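PDB 4MU6: kinectin 1 (Kinesin receptor) from Legionella pneumophila, which is a bacterial effector of unresolved function, probably held in a membrane by transmembrane helices, with the coiled-coil N-terminal domain making up this chain. Local coordinates for residues F4-N9 with E245-D250; T15-Q20 with T50-K55; T62-N67 with Q238-A243; K74-E79 with G227-I232. All coordinates share one frame; numbering follows the deposited sequence.

Interaction 1 of 4, residues F4-N9 with E245-D250; sequences FLANCN and EKKCSD
Leu5 and Lys247 account for most of the buried surface, with Cys248 as the third partner and Ala6 at the margin. Leu5 points at the helix from the turn before helix 10-22, and its branch CD1 settles on the backbone and first side-chain carbon of Cys248, 3.9 Å from Cys248 N and 3.9 Å from Cys248 CB. The SG of Cys248 lies anti to its own backbone N (chi1 -178°), carrying the sulfur away from Leu5 toward helix 43-105, where it packs on Leu53 and Leu54.

Lys247 works here as a hydrocarbon arm. Its chain runs extended from CB through CE, laying CD alongside Leu5 CB at 3.8 Å and carrying CE past the peptide between Leu5 and Ala6, where it comes 3.7 Å from Leu5 C and 3.5 Å from Ala6 CA. Only the last torsion bends (chi4 61°), turning NZ off the line of the chain, while the methyl of Ala6 stands 4.1 Å from Lys247 CE. No hydrogen bond crosses between the two segments, so the hold is van der Waals contact of aliphatic carbons against a compact backbone turn, which is itself closed by bonds from Asn7 N to Phe4 O and from Cys8 N to Leu5 O.

Polar ties to helix 43-105 position the turn: Asp60 accepts from Phe4 N and Leu5 N, and Leu5 also touches Ser56. The result is a short N-terminal turn packed against helices 43-105 and 227-273, an antiparallel pair of long helices in an elongated coiled-coil domain.

Interaction 2 of 4, residues T15-Q20 with T50-K55; sequences TEHIKQ and TATLLK
His17 and Thr52 each set the touching group anti to their carbonyl carbon, at chi1 -74° for the imidazole and -69° for the hydroxyl, and these two choices send ring and OG1 into the gap between helices 10-22 and 43-105. His17 CA and Thr52 CA are 9.7 Å apart, so the ring does the bridging. With chi2 at -107° the imidazole presents the edge carrying CE1 and NE2, and Thr52 OG1 sits near the ring plane beside it. Thr52 OG1 is 3.3 Å from His17 CE1 and 3.4 Å from His17 NE2, while Thr52 CB stays back at 4.1 Å from His17 NE2.

His17 ND1 has a hydrogen bond to the OG of Ser48, one turn before Thr52 on helix 43-105, which fixes the rotation of the ring from the other nitrogen. Thr52 OG1 makes a weak hydrogen bond to Ser48 O within its own helix. Ile45 and Val49 add apolar contact to the imidazole, and Leu13 of helix 10-22 lies against Thr52.

Little surface is buried by the pair itself, and neither residue is deeply enclosed. Nearby, the buried Ile18 and Leu53 touch helix 227-273, Ile18 at Leu262 and Leu53 at Ile252. The histidine-threonine meeting is therefore the outer margin of a three-helix cluster in which short helix 10-22 packs on the two long helices of the coiled-coil domain.

Interaction 3 of 4, residues T62-N67 with Q238-A243; sequences TEVKKN and QKQHHA
Val64 and Lys65 meet Gln240 and His241 where helices 43-105 and 227-273, two of the long helices of this coiled-coil domain, run side by side as an antiparallel pair. Locally the axes are 10.0 Å apart at closest approach, with their directions 167° apart.

Val64 points across the gap and divides its two methyls. CG2 lies over the bent chain of Gln240, 3.9 Å from Gln240 CG and 3.8 Å from Gln240 OE1. CG1, placed between its backbone N and carbonyl carbon (chi1 63°), approaches Gln240 CB to 4.0 Å and also stands near the plane of the His241 ring, at its edge, 4.4 Å from His241 CD2. The imidazole reaches farther across than its CB direction suggests, and His241 NE2 comes 4.0 Å from Lys65 CB. Lys65 then bends twice and leads its amine away to a salt bridge with Glu69 on its own helix.

NE2 of His241 hydrogen-bonds to Lys61 O, a backbone carbonyl of the opposite helix just before the segment 62-67. Leu244 and Ile237 continue the apolar contacts of Val64 and Lys65 along helix 227-273. With no hydrogen bond between them, the two segments meet by van der Waals contact, in large part through the carbon portions of polar side chains, and the polar tie between the helices here is the bond of His241 to Lys61 O, which pins the ring across the interface.

Interaction 4 of 4, residues K74-E79 with G227-I232; sequences KAQLAE and GKNQSI
Two hydrogen bonds make this contact, both given by ND2 of Asn229 to side chains one turn apart on helix 43-105. The bond to Gln76 OE1 is 2.8 Å long and nearly straight (171°); its acceptor lies in the Asn229 amide plane, whereas the donor sits well above the carbonyl plane of Gln76. The other, from Asn229 ND2 to Glu79 OE1, measures 2.9 Å and is more bent (152°), reaching the carboxylate on its syn side from somewhat out of plane. Both hydrogens of the amide are thereby used, and the group is held between two acceptors.

Further polar bonds set up the glutamine. A bend at chi2 (76°) turns its amide so that OE1 faces Asn229; OE1 accepts a second bond from Ser226 N, and NE2 gives one to Asp80 OD1, so each end of the buried Gln76 amide has a partner.

As for packing, Gln76 also touches Arg207 and Arg211 of helix 158-217. This pair of side-chain hydrogen bonds joins the first turn of helix 227-273 to the predicted coiled-coil part of helix 43-105, at a junction of three long helices.

In the fold
The four contacts lie along one part of an elongated helical chain. Interactions 1, 3 and 4 follow one another along helix 227-273. The centres of interactions 3 and 4 are 17 Å apart. Interactions 2, 3 and 4 share helix 43-105; from 3 to 4 the numbering rises on that helix and falls on its antiparallel partner. In sequence, interaction 4 is nested within 3, and 3 within 1, while interaction 2 closes early, also inside the loop of 1. Interactions 1 and 2 touch directly, Cys8 SG and Cys248 SG packing on Leu53, whereas the centres of interactions 2 and 4 lie 40 Å apart. The N-terminal segments thus pack on the far side of interaction 3 from interaction 4, which lies near the chain's middle.

Interaction 1 of 4, residues F4-N9 with E245-D250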
# COMPACT_ATOMS: atom_id res chain seq x y z
N PHE A 4 12.05 9.41 -16.96
CA PHE A 4 12.50 9.21 -18.33
C PHE A 4 11.42 9.50 -19.38
O PHE A 4 11.64 10.32 -20.27
CB PHE A 4 13.03 7.79 -18.51
CG PHE A 4 14.36 7.54 -17.85
CD1 PHE A 4 15.54 7.92 -18.49
CD2 PHE A 4 14.44 6.92 -16.61
CE1 PHE A 4 16.78 7.69 -17.90
CE2 PHE A 4 15.67 6.67 -16.01
CZ PHE A 4 16.84 7.06 -16.65
N LEU A 5 10.27 8.83 -19.28
CA LEU A 5 9.25 8.97 -20.32
C LEU A 5 8.81 10.42 -20.46
O LEU A 5 8.74 10.95 -21.57
CB LEU A 5 8.04 8.08 -20.06
CG LEU A 5 8.17 6.57 -20.20
CD1 LEU A 5 6.79 5.95 -20.21
CD2 LEU A 5 8.95 6.19 -21.46
N ALA A 6 8.54 11.05 -19.32
CA ALA A 6 8.04 12.42 -19.29
C ALA A 6 9.03 13.42 -19.86
O ALA A 6 8.63 14.50 -20.29
CB ALA A 6 7.67 12.81 -17.86
N ASN A 7 10.31 13.06 -19.86
CA ASN A 7 11.35 13.96 -20.34
C ASN A 7 11.95 13.53 -21.68
O ASN A 7 12.98 14.06 -22.10
CB ASN A 7 12.45 14.09 -19.28
CG ASN A 7 11.97 14.81 -18.04
OD1 ASN A 7 11.50 15.95 -18.12
ND2 ASN A 7 12.05 14.15 -16.89
N CYS A 8 11.29 12.59 -22.35
CA CYS A 8 11.79 12.09 -23.62
C CYS A 8 11.49 13.04 -24.77
O CYS A 8 10.33 13.34 -25.06
CB CYS A 8 11.21 10.70 -23.93
SG CYS A 8 11.95 9.87 -25.37
N ASN A 9 12.55 13.53 -25.41
CA ASN A 9 12.45 14.23 -26.68
C ASN A 9 12.47 13.16 -27.75
O ASN A 9 13.52 12.62 -28.07
CB ASN A 9 13.67 15.13 -26.87
CG ASN A 9 13.56 16.02 -28.10
OD1 ASN A 9 13.12 15.60 -29.17
ND2 ASN A 9 13.95 17.28 -27.93
N GLU A 245 2.26 2.96 -19.00
CA GLU A 245 2.13 2.02 -20.11
C GLU A 245 1.57 2.73 -21.36
O GLU A 245 2.09 2.55 -22.47
CB GLU A 245 1.23 0.84 -19.73
CG GLU A 245 1.86 -0.17 -18.79
CD GLU A 245 2.67 -1.20 -19.53
OE1 GLU A 245 2.35 -1.48 -20.71
OE2 GLU A 245 3.64 -1.72 -18.93
N LYS A 246 0.51 3.51 -21.18
CA LYS A 246 -0.07 4.25 -22.30
C LYS A 246 0.93 5.23 -22.87
O LYS A 246 1.10 5.31 -24.08
CB LYS A 246 -1.34 5.02 -21.88
CG LYS A 246 -2.51 4.13 -21.50
CD LYS A 246 -3.15 3.48 -22.72
CE LYS A 246 -4.40 2.70 -22.31
NZ LYS A 246 -5.35 3.56 -21.54
N LYS A 247 1.58 5.99 -21.98
CA LYS A 247 2.54 7.02 -22.38
C LYS A 247 3.66 6.42 -23.23
O LYS A 247 4.13 7.03 -24.22
CB LYS A 247 3.12 7.69 -21.13
CG LYS A 247 4.05 8.85 -21.43
CD LYS A 247 4.48 9.54 -20.16
CE LYS A 247 5.17 10.85 -20.47
NZ LYS A 247 4.29 11.83 -21.19
N CYS A 248 4.08 5.22 -22.85
CA CYS A 248 5.09 4.48 -23.58
C CYS A 248 4.57 4.03 -24.95
O CYS A 248 5.29 4.12 -25.95
CB CYS A 248 5.52 3.25 -22.77
SG CYS A 248 6.83 2.29 -23.55
N SER A 249 3.33 3.53 -25.00
CA SER A 249 2.73 3.18 -26.28
C SER A 249 2.65 4.38 -27.23
O SER A 249 2.85 4.23 -28.44
CB SER A 249 1.34 2.58 -26.10
OG SER A 249 1.45 1.17 -26.05
N ASP A 250 2.37 5.56 -26.69
CA ASP A 250 2.23 6.76 -27.52
C ASP A 250 3.58 7.22 -28.07
O ASP A 250 3.69 7.66 -29.21
CB ASP A 250 1.60 7.91 -26.73
CG ASP A 250 0.13 7.69 -26.44
OD1 ASP A 250 -0.47 6.78 -27.04
OD2 ASP A 250 -0.42 8.46 -25.62

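Interaction 2 of 4, residues T15-Q20 with T50-K55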
# COMPACT_ATOMS: atom_id res chain seq x y z
N THR A 15 16.80 10.15 -33.65
CA THR A 15 17.97 10.64 -34.36
C THR A 15 19.24 9.95 -33.85
O THR A 15 20.09 9.53 -34.64
CB THR A 15 18.14 12.16 -34.20
OG1 THR A 15 17.02 12.82 -34.81
CG2 THR A 15 19.41 12.63 -34.88
N GLU A 16 19.35 9.86 -32.53
CA GLU A 16 20.50 9.22 -31.92
C GLU A 16 20.60 7.79 -32.40
O GLU A 16 21.68 7.31 -32.73
CB GLU A 16 20.39 9.27 -30.40
CG GLU A 16 21.62 8.75 -29.67
CD GLU A 16 21.37 8.49 -28.19
OE1 GLU A 16 22.21 8.90 -27.36
OE2 GLU A 16 20.34 7.87 -27.84
N HIS A 17 19.46 7.11 -32.47
CA HIS A 17 19.44 5.72 -32.93
C HIS A 17 19.68 5.57 -34.44
O HIS A 17 20.23 4.57 -34.89
CB HIS A 17 18.16 5.03 -32.49
CG HIS A 17 18.13 4.70 -31.03
ND1 HIS A 17 18.28 3.42 -30.55
CD2 HIS A 17 17.99 5.50 -29.94
CE1 HIS A 17 18.22 3.44 -29.23
NE2 HIS A 17 18.04 4.69 -28.84
N ILE A 18 19.24 6.55 -35.21
CA ILE A 18 19.56 6.56 -36.64
C ILE A 18 21.05 6.76 -36.85
O ILE A 18 21.67 6.05 -37.63
CB ILE A 18 18.80 7.66 -37.38
CG1 ILE A 18 17.33 7.30 -37.46
CG2 ILE A 18 19.38 7.86 -38.80
CD1 ILE A 18 16.48 8.48 -37.84
N LYS A 19 21.61 7.74 -36.14
CA LYS A 19 23.04 8.01 -36.26
C LYS A 19 23.88 6.79 -35.89
O LYS A 19 24.86 6.47 -36.57
CB LYS A 19 23.42 9.22 -35.40
CG LYS A 19 22.99 10.57 -35.96
CD LYS A 19 23.48 11.69 -35.08
CE LYS A 19 23.20 13.05 -35.69
NZ LYS A 19 24.24 14.04 -35.27
N GLN A 20 23.48 6.09 -34.82
CA GLN A 20 24.21 4.91 -34.38
C GLN A 20 24.19 3.83 -35.46
O GLN A 20 25.19 3.16 -35.72
CB GLN A 20 23.64 4.39 -33.06
CG GLN A 20 24.27 3.09 -32.59
CD GLN A 20 25.77 3.21 -32.45
OE1 GLN A 20 26.29 4.26 -32.08
NE2 GLN A 20 26.48 2.13 -32.75
N THR A 50 12.45 1.31 -29.65
CA THR A 50 11.40 0.66 -28.87
C THR A 50 11.95 0.02 -27.58
O THR A 50 11.31 0.11 -26.54
CB THR A 50 10.59 -0.36 -29.71
OG1 THR A 50 9.93 0.33 -30.79
CG2 THR A 50 9.52 -1.08 -28.86
N ALA A 51 13.13 -0.61 -27.65
CA ALA A 51 13.73 -1.23 -26.46
C ALA A 51 14.13 -0.17 -25.44
O ALA A 51 13.89 -0.33 -24.23
CB ALA A 51 14.95 -2.14 -26.83
N THR A 52 14.73 0.92 -25.93
CA THR A 52 15.04 2.06 -25.07
C THR A 52 13.79 2.61 -24.37
O THR A 52 13.81 2.92 -23.18
CB THR A 52 15.71 3.20 -25.85
OG1 THR A 52 17.02 2.80 -26.26
CG2 THR A 52 15.80 4.47 -24.99
N LEU A 53 12.69 2.74 -25.11
CA LEU A 53 11.48 3.29 -24.49
C LEU A 53 10.90 2.35 -23.43
O LEU A 53 10.41 2.81 -22.39
CB LEU A 53 10.42 3.64 -25.55
CG LEU A 53 10.78 4.90 -26.35
CD1 LEU A 53 9.93 5.01 -27.60
CD2 LEU A 53 10.60 6.12 -25.47
N LEU A 54 10.98 1.05 -23.68
CA LEU A 54 10.45 0.07 -22.74
C LEU A 54 11.26 0.06 -21.46
O LEU A 54 10.68 -0.04 -20.36
CB LEU A 54 10.42 -1.32 -23.37
CG LEU A 54 9.40 -1.46 -24.49
CD1 LEU A 54 9.67 -2.74 -25.24
CD2 LEU A 54 7.98 -1.43 -23.93
N LYS A 55 12.58 0.14 -21.61
CA LYS A 55 13.47 0.20 -20.45
C LYS A 55 13.20 1.45 -19.64
O LYS A 55 13.17 1.39 -18.41
CB LYS A 55 14.93 0.18 -20.86
CG LYS A 55 15.49 -1.19 -21.25
CD LYS A 55 16.88 -1.05 -21.88
CE LYS A 55 17.49 -2.40 -22.29
NZ LYS A 55 16.92 -3.00 -23.53

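Interaction 3 of 4, residues T62-N67 with Q238-A243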
# COMPACT_ATOMS: atom_id res chain seq x y z
N THR A 62 9.06 1.40 -11.88
CA THR A 62 9.73 0.95 -10.67
C THR A 62 9.82 2.10 -9.68
O THR A 62 9.54 1.93 -8.50
CB THR A 62 11.16 0.38 -10.97
OG1 THR A 62 11.05 -0.80 -11.79
CG2 THR A 62 11.85 0.01 -9.69
N GLU A 63 10.19 3.29 -10.17
CA GLU A 63 10.36 4.44 -9.30
C GLU A 63 9.07 4.91 -8.58
O GLU A 63 9.09 5.21 -7.38
CB GLU A 63 10.97 5.61 -10.07
CG GLU A 63 11.13 6.87 -9.23
CD GLU A 63 12.08 6.68 -8.06
OE1 GLU A 63 13.03 5.87 -8.17
OE2 GLU A 63 11.87 7.36 -7.02
N VAL A 64 7.96 4.99 -9.30
CA VAL A 64 6.74 5.54 -8.68
C VAL A 64 6.17 4.50 -7.72
O VAL A 64 5.69 4.84 -6.64
CB VAL A 64 5.69 6.01 -9.71
CG1 VAL A 64 5.19 4.84 -10.59
CG2 VAL A 64 4.54 6.74 -9.01
N LYS A 65 6.26 3.23 -8.11
CA LYS A 65 5.87 2.15 -7.21
C LYS A 65 6.60 2.26 -5.87
O LYS A 65 5.99 2.08 -4.81
CB LYS A 65 6.11 0.78 -7.85
CG LYS A 65 5.96 -0.40 -6.87
CD LYS A 65 5.72 -1.72 -7.59
CE LYS A 65 7.00 -2.52 -7.73
NZ LYS A 65 7.46 -3.05 -6.42
N LYS A 66 7.90 2.55 -5.92
CA LYS A 66 8.67 2.71 -4.69
C LYS A 66 8.18 3.87 -3.85
O LYS A 66 8.01 3.73 -2.64
CB LYS A 66 10.17 2.84 -4.97
CG LYS A 66 10.87 1.50 -5.18
CD LYS A 66 12.37 1.68 -5.39
CE LYS A 66 12.99 0.46 -6.05
NZ LYS A 66 14.23 0.80 -6.82
N ASN A 67 7.97 5.02 -4.49
CA ASN A 67 7.36 6.16 -3.81
C ASN A 67 6.01 5.84 -3.10
O ASN A 67 5.80 6.23 -1.94
CB ASN A 67 7.18 7.33 -4.79
CG ASN A 67 8.48 7.78 -5.39
OD1 ASN A 67 9.54 7.62 -4.79
ND2 ASN A 67 8.41 8.35 -6.58
N GLN A 238 -1.85 0.78 -9.69
CA GLN A 238 -2.54 0.43 -10.93
C GLN A 238 -2.78 1.64 -11.82
O GLN A 238 -2.58 1.57 -13.04
CB GLN A 238 -3.87 -0.24 -10.63
CG GLN A 238 -4.85 -0.27 -11.80
CD GLN A 238 -6.25 -0.71 -11.38
OE1 GLN A 238 -6.80 -1.67 -11.92
NE2 GLN A 238 -6.83 -0.00 -10.41
N LYS A 239 -3.20 2.75 -11.23
CA LYS A 239 -3.43 3.97 -12.01
C LYS A 239 -2.14 4.47 -12.65
O LYS A 239 -2.12 4.82 -13.83
CB LYS A 239 -4.05 5.07 -11.13
CG LYS A 239 -5.48 4.78 -10.73
CD LYS A 239 -6.38 4.76 -11.95
CE LYS A 239 -7.84 4.75 -11.55
NZ LYS A 239 -8.76 4.89 -12.70
N GLN A 240 -1.06 4.50 -11.87
CA GLN A 240 0.24 4.98 -12.34
C GLN A 240 0.83 4.07 -13.42
O GLN A 240 1.38 4.55 -14.41
CB GLN A 240 1.21 5.15 -11.17
CG GLN A 240 0.89 6.34 -10.26
CD GLN A 240 1.19 7.67 -10.92
OE1 GLN A 240 2.12 7.77 -11.72
NE2 GLN A 240 0.40 8.71 -10.60
N HIS A 241 0.70 2.76 -13.25
CA HIS A 241 1.28 1.85 -14.23
C HIS A 241 0.53 1.88 -15.55
O HIS A 241 1.16 1.87 -16.62
CB HIS A 241 1.40 0.42 -13.67
CG HIS A 241 2.55 0.24 -12.73
ND1 HIS A 241 2.93 -1.00 -12.25
CD2 HIS A 241 3.38 1.14 -12.16
CE1 HIS A 241 3.95 -0.85 -11.43
NE2 HIS A 241 4.25 0.43 -11.36
N HIS A 242 -0.80 1.92 -15.50
CA HIS A 242 -1.61 2.04 -16.71
C HIS A 242 -1.24 3.31 -17.46
O HIS A 242 -1.08 3.29 -18.67
CB HIS A 242 -3.11 2.05 -16.41
CG HIS A 242 -3.67 0.70 -16.07
ND1 HIS A 242 -3.26 -0.45 -16.70
CD2 HIS A 242 -4.61 0.33 -15.17
CE1 HIS A 242 -3.92 -1.48 -16.20
NE2 HIS A 242 -4.74 -1.04 -15.27
N ALA A 243 -1.11 4.40 -16.72
CA ALA A 243 -0.76 5.68 -17.32
C ALA A 243 0.61 5.63 -18.02
O ALA A 243 0.72 6.04 -19.17
CB ALA A 243 -0.79 6.79 -16.29

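Interaction 4 of 4, residues K74-E79 with G227-I232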
# COMPACT_ATOMS: atom_id res chain seq x y z
N LYS A 74 4.92 3.57 5.62
CA LYS A 74 5.10 4.48 6.75
C LYS A 74 3.77 4.80 7.44
O LYS A 74 3.73 5.00 8.65
CB LYS A 74 5.75 5.79 6.27
CG LYS A 74 7.21 5.65 5.79
CD LYS A 74 7.68 6.92 5.07
CE LYS A 74 9.17 6.88 4.76
NZ LYS A 74 9.62 8.02 3.89
N ALA A 75 2.71 4.88 6.64
CA ALA A 75 1.40 5.23 7.17
C ALA A 75 0.92 4.08 8.03
O ALA A 75 0.43 4.29 9.14
CB ALA A 75 0.44 5.53 6.03
N GLN A 76 1.08 2.85 7.54
CA GLN A 76 0.70 1.68 8.33
C GLN A 76 1.51 1.54 9.61
O GLN A 76 0.97 1.15 10.65
CB GLN A 76 0.82 0.39 7.53
CG GLN A 76 0.36 -0.84 8.32
CD GLN A 76 -1.16 -0.95 8.42
OE1 GLN A 76 -1.86 -1.05 7.41
NE2 GLN A 76 -1.67 -0.94 9.66
N LEU A 77 2.81 1.83 9.52
CA LEU A 77 3.66 1.75 10.71
C LEU A 77 3.14 2.71 11.77
O LEU A 77 2.90 2.32 12.91
CB LEU A 77 5.13 2.01 10.40
CG LEU A 77 6.09 1.72 11.57
CD1 LEU A 77 5.92 0.29 12.13
CD2 LEU A 77 7.54 1.96 11.18
N ALA A 78 2.93 3.96 11.37
CA ALA A 78 2.36 4.96 12.28
C ALA A 78 0.99 4.55 12.89
O ALA A 78 0.74 4.77 14.07
CB ALA A 78 2.27 6.33 11.59
N GLU A 79 0.11 3.95 12.08
CA GLU A 79 -1.19 3.48 12.58
C GLU A 79 -0.97 2.43 13.64
O GLU A 79 -1.63 2.43 14.68
CB GLU A 79 -2.03 2.86 11.46
CG GLU A 79 -3.04 3.76 10.79
CD GLU A 79 -3.84 3.03 9.72
OE1 GLU A 79 -3.38 2.97 8.56
OE2 GLU A 79 -4.92 2.50 10.05
N GLY A 227 -5.65 -5.05 5.14
CA GLY A 227 -6.35 -5.29 3.89
C GLY A 227 -6.83 -4.01 3.21
O GLY A 227 -6.72 -3.86 2.00
N LYS A 228 -7.34 -3.09 4.02
CA LYS A 228 -7.85 -1.82 3.53
C LYS A 228 -6.72 -0.97 2.94
O LYS A 228 -6.92 -0.28 1.94
CB LYS A 228 -8.53 -1.06 4.65
CG LYS A 228 -8.96 0.36 4.26
CD LYS A 228 -9.53 1.10 5.46
CE LYS A 228 -9.81 2.56 5.14
NZ LYS A 228 -10.50 3.24 6.28
N ASN A 229 -5.55 -1.02 3.57
CA ASN A 229 -4.39 -0.28 3.07
C ASN A 229 -3.74 -0.88 1.82
O ASN A 229 -3.30 -0.13 0.93
CB ASN A 229 -3.37 -0.01 4.18
CG ASN A 229 -3.84 1.08 5.14
OD1 ASN A 229 -4.51 2.02 4.73
ND2 ASN A 229 -3.48 0.95 6.42
N GLN A 230 -3.71 -2.21 1.73
CA GLN A 230 -3.28 -2.89 0.51
C GLN A 230 -4.08 -2.38 -0.68
O GLN A 230 -3.55 -2.20 -1.78
CB GLN A 230 -3.48 -4.40 0.63
CG GLN A 230 -2.68 -5.05 1.75
CD GLN A 230 -3.00 -6.54 1.92
OE1 GLN A 230 -3.84 -7.09 1.20
NE2 GLN A 230 -2.33 -7.18 2.88
N SER A 231 -5.37 -2.14 -0.44
CA SER A 231 -6.30 -1.70 -1.46
C SER A 231 -5.95 -0.31 -1.97
O SER A 231 -5.91 -0.05 -3.17
CB SER A 231 -7.71 -1.68 -0.88
OG SER A 231 -8.59 -2.43 -1.70
N ILE A 232 -5.72 0.60 -1.02
CA ILE A 232 -5.35 1.96 -1.36
C ILE A 232 -4.03 1.95 -2.13
O ILE A 232 -3.92 2.62 -3.16
CB ILE A 232 -5.31 2.84 -0.09
CG1 ILE A 232 -6.73 2.95 0.49
CG2 ILE A 232 -4.73 4.20 -0.42
CD1 ILE A 232 -6.84 3.54 1.88